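3-methylaspartate ammonia-lyase (Citrobacter amalonaticus, PDB 1KKO) catalyses the reversible, magnesium-dependent anti elimination of ammonia from (2S,3S)-3-methyl-L-aspartate to give mesaconate. Local coordinates at residues Y16-Q20 with Q21-N25; P91-N94 with D95-P99; R216-S219 with D220-S224; R286-T289 with A290-K293; N340-D343 with A344-C348. All coordinates share one frame; numbering follows the deposited sequence.

Contact 1. Residues Y16-Q20 with Q21-N25; sequences YFDDQ and QAIKN
Between Asp-19 and Ala-22 the chain turns from the end of strand 3-18 into the short helix 20-24, with Ile-23 N donating to Asp-19 O (3.1 Å) and Lys-24 N to Gln-20 O (2.8 Å). Asp-19 is the N-cap. Its CG stands anti to the backbone N (chi1 -177°), which swings the carboxylate over the first turn, and OD1 takes the N-H of Ala-22 at 3.1 Å in a nearly straight bond (165°). The donor comes from well above the carboxylate plane, 64° out of it. The methyl of Ala-22 also rests against the carboxyl group, Ala-22 CB lying 3.5 Å from Asp-19 CG. On the strand side, the CD1 tip of Ile-23 reaches back to Asp-18 CB at 3.8 Å, the two side chains meeting at a slant, while CG1 of the same isoleucine lies 3.4 Å from Asp-19 O. The aliphatic start of Lys-24 follows the carbonyl of Gln-20, and Lys-24 CG lies 3.2 Å from Gln-20 O. Both acidic groups have further partners: Asp-18 forms a salt bridge with Arg-47, while Asp-19 OD1 also bonds Thr-40 OG1 and Asp-19 OD2 takes Val-39 N. The buried Asp-19 carboxylate is thus gripped by the helix start and by the 38-40 loop together, and its negative charge, set at the positive end of the helix dipole, would be expected to remain ionised.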
loop_
_atom_site.group_PDB
_atom_site.type_symbol
_atom_site.label_atom_id
_atom_site.label_comp_id
_atom_site.label_asym_id
_atom_site.label_seq_id
_atom_site.Cartn_x
_atom_site.Cartn_y
_atom_site.Cartn_z
ATOM N N TYR A 16 -4.021 9.099 -7.757
ATOM C CA TYR A 16 -4.374 9.745 -9.013
ATOM C C TYR A 16 -3.941 11.193 -8.966
ATOM O O TYR A 16 -3.817 11.788 -7.895
ATOM C CB TYR A 16 -5.920 9.653 -9.239
ATOM C CG TYR A 16 -6.267 8.207 -9.351
ATOM C CD1 TYR A 16 -6.403 7.432 -8.219
ATOM C CD2 TYR A 16 -6.300 7.575 -10.585
ATOM C CE1 TYR A 16 -6.573 6.076 -8.314
ATOM C CE2 TYR A 16 -6.464 6.225 -10.685
ATOM C CZ TYR A 16 -6.580 5.473 -9.545
ATOM O OH TYR A 16 -6.701 4.115 -9.616
ATOM N N PHE A 17 -3.671 11.746 -10.138
ATOM C CA PHE A 17 -3.547 13.186 -10.304
ATOM C C PHE A 17 -4.947 13.703 -10.588
ATOM O O PHE A 17 -5.583 13.255 -11.546
ATOM C CB PHE A 17 -2.653 13.535 -11.488
ATOM C CG PHE A 17 -1.206 13.185 -11.293
ATOM C CD1 PHE A 17 -0.482 13.766 -10.274
ATOM C CD2 PHE A 17 -0.571 12.296 -12.139
ATOM C CE1 PHE A 17 0.847 13.451 -10.101
ATOM C CE2 PHE A 17 0.763 12.007 -11.962
ATOM C CZ PHE A 17 1.457 12.573 -10.938
ATOM N N ASP A 18 -5.411 14.633 -9.758
ATOM C CA ASP A 18 -6.734 15.218 -9.907
ATOM C C ASP A 18 -6.609 16.704 -10.173
ATOM O O ASP A 18 -5.812 17.400 -9.538
ATOM C CB ASP A 18 -7.531 15.051 -8.627
ATOM C CG ASP A 18 -8.098 13.668 -8.443
ATOM O OD1 ASP A 18 -8.087 12.862 -9.397
ATOM O OD2 ASP A 18 -8.575 13.333 -7.338
ATOM N N ASP A 19 -7.414 17.175 -11.114
ATOM C CA ASP A 19 -7.472 18.589 -11.442
ATOM C C ASP A 19 -8.381 19.234 -10.393
ATOM O O ASP A 19 -9.605 19.244 -10.535
ATOM C CB ASP A 19 -8.008 18.732 -12.856
ATOM C CG ASP A 19 -8.050 20.150 -13.327
ATOM O OD1 ASP A 19 -8.083 21.062 -12.479
ATOM O OD2 ASP A 19 -8.064 20.398 -14.545
ATOM N N GLN A 20 -7.779 19.723 -9.310
ATOM C CA GLN A 20 -8.517 20.253 -8.172
ATOM C C GLN A 20 -9.421 21.399 -8.586
ATOM O O GLN A 20 -10.537 21.520 -8.085
ATOM C CB GLN A 20 -7.566 20.741 -7.080
ATOM C CG GLN A 20 -8.251 20.976 -5.765
ATOM C CD GLN A 20 -7.295 21.424 -4.694
ATOM O OE1 GLN A 20 -6.165 21.794 -4.987
ATOM N NE2 GLN A 20 -7.746 21.399 -3.451
ATOM N N GLN A 21 -8.947 22.226 -9.507
ATOM C CA GLN A 21 -9.734 23.368 -9.939
ATOM C C GLN A 21 -10.997 22.894 -10.634
ATOM O O GLN A 21 -12.079 23.408 -10.357
ATOM C CB GLN A 21 -8.939 24.270 -10.866
ATOM C CG GLN A 21 -9.677 25.551 -11.229
ATOM C CD GLN A 21 -9.975 26.403 -10.016
ATOM O OE1 GLN A 21 -11.139 26.617 -9.658
ATOM N NE2 GLN A 21 -8.928 26.879 -9.362
ATOM N N ALA A 22 -10.862 21.919 -11.533
ATOM C CA ALA A 22 -12.020 21.414 -12.279
ATOM C C ALA A 22 -13.028 20.771 -11.338
ATOM O O ALA A 22 -14.242 20.891 -11.536
ATOM C CB ALA A 22 -11.588 20.439 -13.344
ATOM N N ILE A 23 -12.532 20.102 -10.304
ATOM C CA ILE A 23 -13.407 19.492 -9.321
ATOM C C ILE A 23 -14.118 20.575 -8.507
ATOM O O ILE A 23 -15.336 20.482 -8.271
ATOM C CB ILE A 23 -12.623 18.498 -8.440
ATOM C CG1 ILE A 23 -12.133 17.340 -9.314
ATOM C CG2 ILE A 23 -13.477 17.975 -7.303
ATOM C CD1 ILE A 23 -11.066 16.505 -8.676
ATOM N N LYS A 24 -13.375 21.600 -8.091
ATOM C CA LYS A 24 -13.963 22.724 -7.360
ATOM C C LYS A 24 -15.009 23.420 -8.209
ATOM O O LYS A 24 -16.004 23.927 -7.685
ATOM C CB LYS A 24 -12.897 23.752 -6.995
ATOM C CG LYS A 24 -11.971 23.331 -5.898
ATOM C CD LYS A 24 -10.981 24.426 -5.576
ATOM C CE LYS A 24 -11.576 25.440 -4.623
ATOM N NZ LYS A 24 -10.553 26.392 -4.110
ATOM N N ASN A 25 -14.744 23.485 -9.508
ATOM C CA ASN A 25 -15.657 24.101 -10.471
ATOM C C ASN A 25 -16.991 23.358 -10.549
ATOM O O ASN A 25 -17.936 23.884 -11.115
ATOM C CB ASN A 25 -15.041 24.132 -11.881
ATOM C CG ASN A 25 -13.874 25.108 -12.021
ATOM O OD1 ASN A 25 -13.237 25.187 -13.074
ATOM N ND2 ASN A 25 -13.585 25.836 -10.969
#

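Contact 2. Residues P91-N94 with D95-P99; sequences PFLN and DHIKP
The imidazole of His-96 turns its edge to the face of Phe-92, one helical turn earlier in helix 86-101, in a T-shaped stack with planes at 66° and centroids 4.8 Å apart. ND1 makes the approach, standing over the phenyl face toward its rim, 3.4 Å from Phe-92 CD2. The phenylalanine ring is placed for this by chi1 of 175°, which sets CG opposite the backbone N and beside the carbonyl carbon. On the buried side Leu-93 and Ile-97 meet at a slant, Leu-93 CD2 touching Ile-97 CG1 at 3.8 Å; both side chains also pack on Phe-8 of strand 3-18 and on helix 128-146. Asn-94 and Lys-98 form the polar pair: Lys-98 folds its chain back at chi3 and chi4, and NZ donates to Asn-94 OD1 from above the amide plane. At 2.6 Å between Lys-98 NZ and Asn-94 OD1 this bond is short, and the lysine is eclipsed at chi3 (1°), which leaves its exact geometry doubtful. The backbone widens here into a pi-type turn, and Leu-93 O accepts from both Ile-97 N and Lys-98 N, each at 2.9 Å. This doubled acceptor keeps both amides satisfied just before Pro-99, which has no N-H to give.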
loop_
_atom_site.group_PDB
_atom_site.type_symbol
_atom_site.label_atom_id
_atom_site.label_comp_id
_atom_site.label_asym_id
_atom_site.label_seq_id
_atom_site.Cartn_x
_atom_site.Cartn_y
_atom_site.Cartn_z
ATOM N N PRO A 91 12.908 9.847 -20.921
ATOM C CA PRO A 91 13.966 10.299 -21.834
ATOM C C PRO A 91 14.767 11.465 -21.270
ATOM O O PRO A 91 15.989 11.497 -21.417
ATOM C CB PRO A 91 13.202 10.746 -23.090
ATOM C CG PRO A 91 11.854 10.243 -22.958
ATOM C CD PRO A 91 11.572 9.951 -21.525
ATOM N N PHE A 92 14.073 12.401 -20.633
ATOM C CA PHE A 92 14.700 13.561 -20.006
ATOM C C PHE A 92 15.740 13.095 -18.983
ATOM O O PHE A 92 16.879 13.562 -18.969
ATOM C CB PHE A 92 13.617 14.424 -19.342
ATOM C CG PHE A 92 14.148 15.593 -18.548
ATOM C CD1 PHE A 92 14.541 15.435 -17.229
ATOM C CD2 PHE A 92 14.211 16.864 -19.113
ATOM C CE1 PHE A 92 15.018 16.500 -16.499
ATOM C CE2 PHE A 92 14.682 17.937 -18.383
ATOM C CZ PHE A 92 15.084 17.760 -17.082
ATOM N N LEU A 93 15.356 12.160 -18.119
ATOM C CA LEU A 93 16.268 11.674 -17.085
ATOM C C LEU A 93 17.439 10.886 -17.663
ATOM O O LEU A 93 18.587 11.049 -17.225
ATOM C CB LEU A 93 15.499 10.832 -16.068
ATOM C CG LEU A 93 14.480 11.623 -15.243
ATOM C CD1 LEU A 93 13.485 10.672 -14.562
ATOM C CD2 LEU A 93 15.178 12.510 -14.222
ATOM N N ASN A 94 17.167 10.033 -18.643
ATOM C CA ASN A 94 18.238 9.256 -19.253
ATOM C C ASN A 94 19.240 10.173 -19.958
ATOM O O ASN A 94 20.446 9.988 -19.844
ATOM C CB ASN A 94 17.676 8.207 -20.218
ATOM C CG ASN A 94 17.065 7.024 -19.491
ATOM O OD1 ASN A 94 17.574 6.588 -18.462
ATOM N ND2 ASN A 94 15.977 6.492 -20.026
ATOM N N ASP A 95 18.732 11.195 -20.631
ATOM C CA ASP A 95 19.574 12.119 -21.392
ATOM C C ASP A 95 20.355 13.098 -20.526
ATOM O O ASP A 95 21.555 13.313 -20.736
ATOM C CB ASP A 95 18.709 12.953 -22.339
ATOM C CG ASP A 95 18.135 12.150 -23.487
ATOM O OD1 ASP A 95 18.547 10.989 -23.684
ATOM O OD2 ASP A 95 17.256 12.620 -24.242
ATOM N N HIS A 96 19.672 13.707 -19.560
ATOM C CA HIS A 96 20.243 14.819 -18.818
ATOM C C HIS A 96 20.740 14.495 -17.428
ATOM O O HIS A 96 21.565 15.219 -16.887
ATOM C CB HIS A 96 19.190 15.913 -18.653
ATOM C CG HIS A 96 18.734 16.519 -19.938
ATOM N ND1 HIS A 96 17.407 16.581 -20.304
ATOM C CD2 HIS A 96 19.426 17.118 -20.936
ATOM C CE1 HIS A 96 17.305 17.176 -21.478
ATOM N NE2 HIS A 96 18.515 17.513 -21.883
ATOM N N ILE A 97 20.213 13.440 -16.817
ATOM C CA ILE A 97 20.544 13.169 -15.433
ATOM C C ILE A 97 21.416 11.936 -15.238
ATOM O O ILE A 97 22.307 11.946 -14.400
ATOM C CB ILE A 97 19.240 13.103 -14.603
ATOM C CG1 ILE A 97 18.455 14.420 -14.732
ATOM C CG2 ILE A 97 19.548 12.788 -13.148
ATOM C CD1 ILE A 97 19.228 15.681 -14.295
ATOM N N LYS A 98 21.163 10.882 -16.002
ATOM C CA LYS A 98 21.991 9.685 -15.900
ATOM C C LYS A 98 23.507 9.989 -15.925
ATOM O O LYS A 98 24.237 9.487 -15.083
ATOM C CB LYS A 98 21.609 8.678 -16.982
ATOM C CG LYS A 98 22.401 7.379 -16.923
ATOM C CD LYS A 98 21.988 6.358 -17.991
ATOM C CE LYS A 98 20.891 6.839 -18.908
ATOM N NZ LYS A 98 19.944 5.735 -19.211
ATOM N N PRO A 99 23.999 10.800 -16.867
ATOM C CA PRO A 99 25.439 11.110 -16.895
ATOM C C PRO A 99 25.950 11.895 -15.696
ATOM O O PRO A 99 27.149 11.912 -15.413
ATOM C CB PRO A 99 25.596 11.944 -18.163
ATOM C CG PRO A 99 24.443 11.605 -18.988
ATOM C CD PRO A 99 23.296 11.408 -18.008
#

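Contact 3. Residues R216-S219 with D220-S224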
loop_
_atom_site.group_PDB
_atom_site.type_symbol
_atom_site.label_atom_id
_atom_site.label_comp_id
_atom_site.label_asym_id
_atom_site.label_seq_id
_atom_site.Cartn_x
_atom_site.Cartn_y
_atom_site.Cartn_z
ATOM N N ARG A 216 -18.499 15.311 16.557
ATOM C CA ARG A 216 -19.172 14.629 17.652
ATOM C C ARG A 216 -19.270 13.134 17.369
ATOM O O ARG A 216 -19.033 12.306 18.253
ATOM C CB ARG A 216 -20.567 15.222 17.865
ATOM C CG ARG A 216 -21.316 14.618 19.040
ATOM C CD ARG A 216 -20.610 14.788 20.356
ATOM N NE ARG A 216 -20.942 13.726 21.295
ATOM C CZ ARG A 216 -21.020 13.888 22.608
ATOM N NH1 ARG A 216 -20.782 15.077 23.154
ATOM N NH2 ARG A 216 -21.333 12.855 23.377
ATOM N N TRP A 217 -19.629 12.798 16.134
ATOM C CA TRP A 217 -19.722 11.405 15.732
ATOM C C TRP A 217 -18.359 10.743 15.900
ATOM O O TRP A 217 -18.250 9.622 16.385
ATOM C CB TRP A 217 -20.173 11.266 14.283
ATOM C CG TRP A 217 -20.178 9.840 13.875
ATOM C CD1 TRP A 217 -21.191 8.945 14.047
ATOM C CD2 TRP A 217 -19.089 9.105 13.308
ATOM N NE1 TRP A 217 -20.814 7.705 13.593
ATOM C CE2 TRP A 217 -19.526 7.777 13.132
ATOM C CE3 TRP A 217 -17.793 9.440 12.902
ATOM C CZ2 TRP A 217 -18.710 6.785 12.587
ATOM C CZ3 TRP A 217 -16.989 8.455 12.365
ATOM C CH2 TRP A 217 -17.452 7.148 12.204
ATOM N N LEU A 218 -17.322 11.468 15.498
ATOM C CA LEU A 218 -15.952 10.979 15.535
ATOM C C LEU A 218 -15.474 10.704 16.957
ATOM O O LEU A 218 -14.988 9.612 17.259
ATOM C CB LEU A 218 -15.060 12.005 14.842
ATOM C CG LEU A 218 -13.552 11.829 14.932
ATOM C CD1 LEU A 218 -13.129 10.491 14.360
ATOM C CD2 LEU A 218 -12.899 12.977 14.194
ATOM N N SER A 219 -15.617 11.682 17.843
ATOM C CA SER A 219 -15.203 11.467 19.224
ATOM C C SER A 219 -16.063 10.382 19.894
ATOM O O SER A 219 -15.547 9.557 20.645
ATOM C CB SER A 219 -15.208 12.765 20.021
ATOM O OG SER A 219 -16.473 13.376 19.986
ATOM N N ASP A 220 -17.363 10.374 19.610
ATOM C CA ASP A 220 -18.240 9.322 20.135
ATOM C C ASP A 220 -17.754 7.939 19.682
ATOM O O ASP A 220 -17.710 6.997 20.470
ATOM C CB ASP A 220 -19.680 9.504 19.640
ATOM C CG ASP A 220 -20.511 10.425 20.519
ATOM O OD1 ASP A 220 -20.107 10.708 21.662
ATOM O OD2 ASP A 220 -21.590 10.903 20.122
ATOM N N ARG A 221 -17.393 7.824 18.405
ATOM C CA ARG A 221 -16.985 6.546 17.838
ATOM C C ARG A 221 -15.720 6.042 18.503
ATOM O O ARG A 221 -15.605 4.864 18.831
ATOM C CB ARG A 221 -16.752 6.679 16.335
ATOM C CG ARG A 221 -16.697 5.359 15.598
ATOM C CD ARG A 221 -18.041 4.639 15.558
ATOM N NE ARG A 221 -18.024 3.486 14.670
ATOM C CZ ARG A 221 -19.010 2.610 14.567
ATOM N NH1 ARG A 221 -20.112 2.746 15.301
ATOM N NH2 ARG A 221 -18.897 1.587 13.738
ATOM N N ILE A 222 -14.763 6.944 18.685
ATOM C CA ILE A 222 -13.508 6.616 19.347
ATOM C C ILE A 222 -13.767 6.159 20.780
ATOM O O ILE A 222 -13.274 5.115 21.193
ATOM C CB ILE A 222 -12.544 7.825 19.312
ATOM C CG1 ILE A 222 -12.055 8.067 17.879
ATOM C CG2 ILE A 222 -11.367 7.604 20.251
ATOM C CD1 ILE A 222 -11.486 9.459 17.661
ATOM N N LEU A 223 -14.545 6.939 21.527
ATOM C CA LEU A 223 -14.824 6.610 22.921
ATOM C C LEU A 223 -15.633 5.318 23.047
ATOM O O LEU A 223 -15.459 4.574 24.012
ATOM C CB LEU A 223 -15.521 7.780 23.627
ATOM C CG LEU A 223 -14.655 9.040 23.761
ATOM C CD1 LEU A 223 -15.469 10.214 24.291
ATOM C CD2 LEU A 223 -13.451 8.775 24.649
ATOM N N SER A 224 -16.484 5.034 22.064
ATOM C CA SER A 224 -17.301 3.815 22.071
ATOM C C SER A 224 -16.523 2.552 21.686
ATOM O O SER A 224 -16.632 1.518 22.349
ATOM C CB SER A 224 -18.479 3.971 21.107
ATOM O OG SER A 224 -19.239 2.776 21.035
#
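Asp-220 OD1 is gripped by several groups: Arg-216 NH2 at 3.0 Å and Arg-216 NE, both by weak, bent bonds, and Gln-266 NE2 from the loop beyond. The pair is an i to i+4 salt bridge on helix 209-225, one of the outer helices of the TIM barrel. The straight bond of the bridge runs from NE to the other oxygen, Asp-220 OD2, at 3.1 Å and 178°; OD2 lies in the guanidinium plane, whereas the carboxylate is turned 75° against it. A bend at chi2 (60°) brings the arginine chain round to this position. One step along, Arg-221 runs alongside Trp-217, pointing the same way, with its CB over the face of the six-membered ring, a CH-pi contact of 4.2 Å to the ring centroid. Farther out, Arg-221 CD touches Trp-217 CZ2 at 3.7 Å, and the guanidinium reaches salt bridges with Asp-182 and with Asp-30 of the second subunit, so the tryptophan flanks a link across the dimer. Toward the barrel, Leu-218 and Ile-222 lie side by side against strand 234-238, and Leu-218 CD1 meets Ile-222 CD1 at 3.8 Å.

Contact 4. Residues R286-T289 with A290-K293; sequences RMLT and AITK
Helix 281-298 is the crossover of a beta-alpha-beta unit, and here two of its turns meet, with Ile-291 reaching back to Met-287 and Thr-292 to Leu-288. Met-287, present as selenomethionine, sets CG opposite its backbone N (chi1 171°), and Met-287 CG is the side-chain atom nearest Ile-291, 4.2 Å from Ile-291 CD1; beyond it the chain bends, and the two side chains meet at a slant. Ile-291 keeps CG1 beside its own backbone N (chi1 -64°), and this lays CG1 along the preceding turn, 3.4 Å from Met-287 O. Met-287 O also accepts from Ile-291 N at 3.0 Å. The side chains of Met-287 and Ile-291 also pack on Pro-251 of the neighbouring helix 251-260. The unit runs from strand 270-273 through this helix to strand 303-306 of the TIM barrel, and Leu-288 and Ile-291 both rest on Ile-304 of the second strand. Leu-288 also lies against Ala-306, next in the chain to Asp-307, a magnesium ligand. Leu-288 O is a meeting point of polar atoms: Thr-292 N donates to it at 2.9 Å in a nearly straight bond (168°). Thr-292 OG1 hydrogen-bonds to Ser-324 O and also stands 3.0 Å from Leu-288 O. Thr-289 OG1 bonds back to Ile-285 O, while Thr-289 O takes the N-H of Lys-293 at 2.9 Å.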
loop_
_atom_site.group_PDB
_atom_site.type_symbol
_atom_site.label_atom_id
_atom_site.label_comp_id
_atom_site.label_asym_id
_atom_site.label_seq_id
_atom_site.Cartn_x
_atom_site.Cartn_y
_atom_site.Cartn_z
ATOM N N ARG A 286 -1.112 36.131 6.387
ATOM C CA ARG A 286 -1.830 37.134 7.171
ATOM C C ARG A 286 -3.149 36.597 7.731
ATOM O O ARG A 286 -3.497 36.830 8.886
ATOM C CB ARG A 286 -2.074 38.381 6.335
ATOM C CG ARG A 286 -0.894 39.312 6.336
ATOM C CD ARG A 286 -1.185 40.629 5.668
ATOM N NE ARG A 286 -1.303 40.449 4.228
ATOM C CZ ARG A 286 -0.294 40.516 3.371
ATOM N NH1 ARG A 286 -0.523 40.333 2.077
ATOM N NH2 ARG A 286 0.944 40.760 3.789
HETATM N N MSE A 287 -3.875 35.845 6.918
HETATM C CA MSE A 287 -5.137 35.302 7.351
HETATM C C MSE A 287 -4.992 34.292 8.491
HETATM O O MSE A 287 -5.727 34.326 9.473
HETATM C CB MSE A 287 -5.789 34.618 6.171
HETATM C CG MSE A 287 -6.988 33.832 6.541
HETATM SE SE MSE A 287 -8.504 34.924 6.944
HETATM C CE MSE A 287 -8.169 36.450 5.869
ATOM N N LEU A 288 -4.055 33.361 8.356
ATOM C CA LEU A 288 -3.863 32.386 9.416
ATOM C C LEU A 288 -3.416 33.075 10.703
ATOM O O LEU A 288 -3.854 32.703 11.786
ATOM C CB LEU A 288 -2.846 31.333 9.008
ATOM C CG LEU A 288 -3.237 30.433 7.837
ATOM C CD1 LEU A 288 -2.159 29.371 7.654
ATOM C CD2 LEU A 288 -4.584 29.790 8.056
ATOM N N THR A 289 -2.551 34.080 10.575
ATOM C CA THR A 289 -2.072 34.821 11.744
ATOM C C THR A 289 -3.246 35.419 12.500
ATOM O O THR A 289 -3.334 35.330 13.718
ATOM C CB THR A 289 -1.096 35.922 11.309
ATOM O OG1 THR A 289 0.060 35.337 10.689
ATOM C CG2 THR A 289 -0.557 36.700 12.512
ATOM N N ALA A 290 -4.163 36.023 11.761
ATOM C CA ALA A 290 -5.355 36.607 12.358
ATOM C C ALA A 290 -6.255 35.573 13.036
ATOM O O ALA A 290 -6.794 35.822 14.107
ATOM C CB ALA A 290 -6.124 37.394 11.324
ATOM N N ILE A 291 -6.430 34.398 12.427
ATOM C CA ILE A 291 -7.229 33.361 13.067
ATOM C C ILE A 291 -6.551 32.902 14.362
ATOM O O ILE A 291 -7.220 32.714 15.382
ATOM C CB ILE A 291 -7.472 32.159 12.119
ATOM C CG1 ILE A 291 -8.302 32.601 10.912
ATOM C CG2 ILE A 291 -8.171 31.021 12.862
ATOM C CD1 ILE A 291 -8.333 31.571 9.786
ATOM N N THR A 292 -5.239 32.695 14.303
ATOM C CA THR A 292 -4.476 32.267 15.466
ATOM C C THR A 292 -4.634 33.291 16.594
ATOM O O THR A 292 -4.894 32.920 17.740
ATOM C CB THR A 292 -3.008 32.095 15.060
ATOM O OG1 THR A 292 -2.906 31.033 14.097
ATOM C CG2 THR A 292 -2.147 31.614 16.234
ATOM N N LYS A 293 -4.514 34.570 16.248
ATOM C CA LYS A 293 -4.671 35.648 17.227
ATOM C C LYS A 293 -6.017 35.554 17.930
ATOM O O LYS A 293 -6.101 35.655 19.160
ATOM C CB LYS A 293 -4.551 37.007 16.537
ATOM C CG LYS A 293 -4.525 38.196 17.493
ATOM C CD LYS A 293 -4.638 39.524 16.755
ATOM C CE LYS A 293 -4.570 40.703 17.714
ATOM N NZ LYS A 293 -4.950 41.981 17.057
#

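Contact 5. Residues N340-D343 with A344-C348; sequences NIVD and AVLYC
Leu-346 lies along the turn that begins at Val-342, on helix 339-351 of the TIM barrel, the crossover between strands 327-330 and 354-357. Its CB sits 3.5 Å from Val-342 O, and Leu-346 CG is closer still to Val-342 O, at 3.2 Å, because chi1 (-63°) sets CG beside the leucine's own backbone N, facing the preceding turn. CD1, one of the two tips, then reaches Val-342 CG1 at 4.1 Å. The two side chains run alongside each other and point the same way, and both pack on Trp-158. Val-342 O also accepts from Leu-346 N at 3.0 Å in an almost linear bond (171°). A quarter-turn round the helix, Ile-341 and Val-345 meet at a slant between their CG2 methyls, toward helix 365-378, where Val-374 and Ala-378 receive them. Val-345 and Ala-344 also face Ile-330 of strand 327-330, next in the chain to the proton acceptor Lys-331. On the polar flank Asp-343 OD1 accepts from Trp-158 NE1 and Tyr-347 OH bonds to Asp-321, while Ala-344 CB lies 3.2 Å from Asn-340 O.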
loop_
_atom_site.group_PDB
_atom_site.type_symbol
_atom_site.label_atom_id
_atom_site.label_comp_id
_atom_site.label_asym_id
_atom_site.label_seq_id
_atom_site.Cartn_x
_atom_site.Cartn_y
_atom_site.Cartn_z
ATOM N N ASN A 340 15.707 19.207 2.181
ATOM C CA ASN A 340 14.874 20.358 2.504
ATOM C C ASN A 340 13.849 19.999 3.575
ATOM O O ASN A 340 13.435 20.853 4.354
ATOM C CB ASN A 340 14.166 20.913 1.270
ATOM C CG ASN A 340 15.115 21.475 0.242
ATOM O OD1 ASN A 340 14.992 21.203 -0.965
ATOM N ND2 ASN A 340 16.061 22.259 0.695
ATOM N N ILE A 341 13.384 18.749 3.603
ATOM C CA ILE A 341 12.468 18.335 4.661
ATOM C C ILE A 341 13.182 18.402 6.007
ATOM O O ILE A 341 12.613 18.880 6.996
ATOM C CB ILE A 341 11.954 16.895 4.474
ATOM C CG1 ILE A 341 11.258 16.692 3.140
ATOM C CG2 ILE A 341 11.015 16.525 5.616
ATOM C CD1 ILE A 341 11.101 15.212 2.806
ATOM N N VAL A 342 14.398 17.871 6.060
ATOM C CA VAL A 342 15.155 17.879 7.302
ATOM C C VAL A 342 15.332 19.325 7.766
ATOM O O VAL A 342 15.065 19.649 8.917
ATOM C CB VAL A 342 16.537 17.207 7.153
ATOM C CG1 VAL A 342 17.254 17.189 8.485
ATOM C CG2 VAL A 342 16.413 15.774 6.604
ATOM N N ASP A 343 15.768 20.192 6.870
ATOM C CA ASP A 343 15.986 21.585 7.258
ATOM C C ASP A 343 14.689 22.246 7.698
ATOM O O ASP A 343 14.679 23.023 8.647
ATOM C CB ASP A 343 16.610 22.359 6.103
ATOM C CG ASP A 343 18.061 22.011 5.884
ATOM O OD1 ASP A 343 18.746 21.594 6.844
ATOM O OD2 ASP A 343 18.590 22.153 4.772
ATOM N N ALA A 344 13.589 21.956 7.013
ATOM C CA ALA A 344 12.306 22.540 7.378
ATOM C C ALA A 344 11.844 22.083 8.765
ATOM O O ALA A 344 11.394 22.892 9.574
ATOM C CB ALA A 344 11.262 22.199 6.350
ATOM N N VAL A 345 11.949 20.787 9.042
ATOM C CA VAL A 345 11.525 20.275 10.331
ATOM C C VAL A 345 12.379 20.900 11.445
ATOM O O VAL A 345 11.856 21.331 12.478
ATOM C CB VAL A 345 11.616 18.735 10.380
ATOM C CG1 VAL A 345 11.406 18.249 11.781
ATOM C CG2 VAL A 345 10.603 18.097 9.441
ATOM N N LEU A 346 13.686 20.927 11.250
ATOM C CA LEU A 346 14.588 21.521 12.243
ATOM C C LEU A 346 14.290 23.006 12.434
ATOM O O LEU A 346 14.358 23.502 13.561
ATOM C CB LEU A 346 16.051 21.330 11.837
ATOM C CG LEU A 346 16.552 19.882 11.741
ATOM C CD1 LEU A 346 18.040 19.813 11.524
ATOM C CD2 LEU A 346 16.169 19.038 12.931
ATOM N N TYR A 347 13.955 23.722 11.366
ATOM C CA TYR A 347 13.656 25.147 11.477
ATOM C C TYR A 347 12.400 25.333 12.310
ATOM O O TYR A 347 12.345 26.188 13.207
ATOM C CB TYR A 347 13.487 25.789 10.089
ATOM C CG TYR A 347 13.464 27.292 10.162
ATOM C CD1 TYR A 347 14.633 28.015 10.056
ATOM C CD2 TYR A 347 12.287 27.979 10.351
ATOM C CE1 TYR A 347 14.634 29.392 10.133
ATOM C CE2 TYR A 347 12.274 29.347 10.460
ATOM C CZ TYR A 347 13.450 30.051 10.341
ATOM O OH TYR A 347 13.434 31.427 10.429
ATOM N N CYS A 348 11.376 24.534 12.031
ATOM C CA CYS A 348 10.142 24.594 12.804
ATOM C C CYS A 348 10.428 24.316 14.267
ATOM O O CYS A 348 10.008 25.074 15.149
ATOM C CB CYS A 348 9.125 23.574 12.295
ATOM S SG CYS A 348 8.392 23.992 10.697
#

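All five contacts are local and follow one another along the chain; none nests in or crosses another. Contact 1 closes the turn from the first strand of the N-terminal domain into a short helix, and contact 2 lies within helix 86-101, which packs on that same strand, their nearest atoms about 13 Å apart. The other three lie on helices of the C-terminal TIM barrel: contact 3 before strand 234-238, contact 4 between strands 270-273 and 303-306, and contact 5 between strands 327-330 and 354-357. Contacts 4 and 5 have centres 22 Å apart, whereas contacts 2 and 3, at 52 Å, lie on opposite sides of the chain's centre.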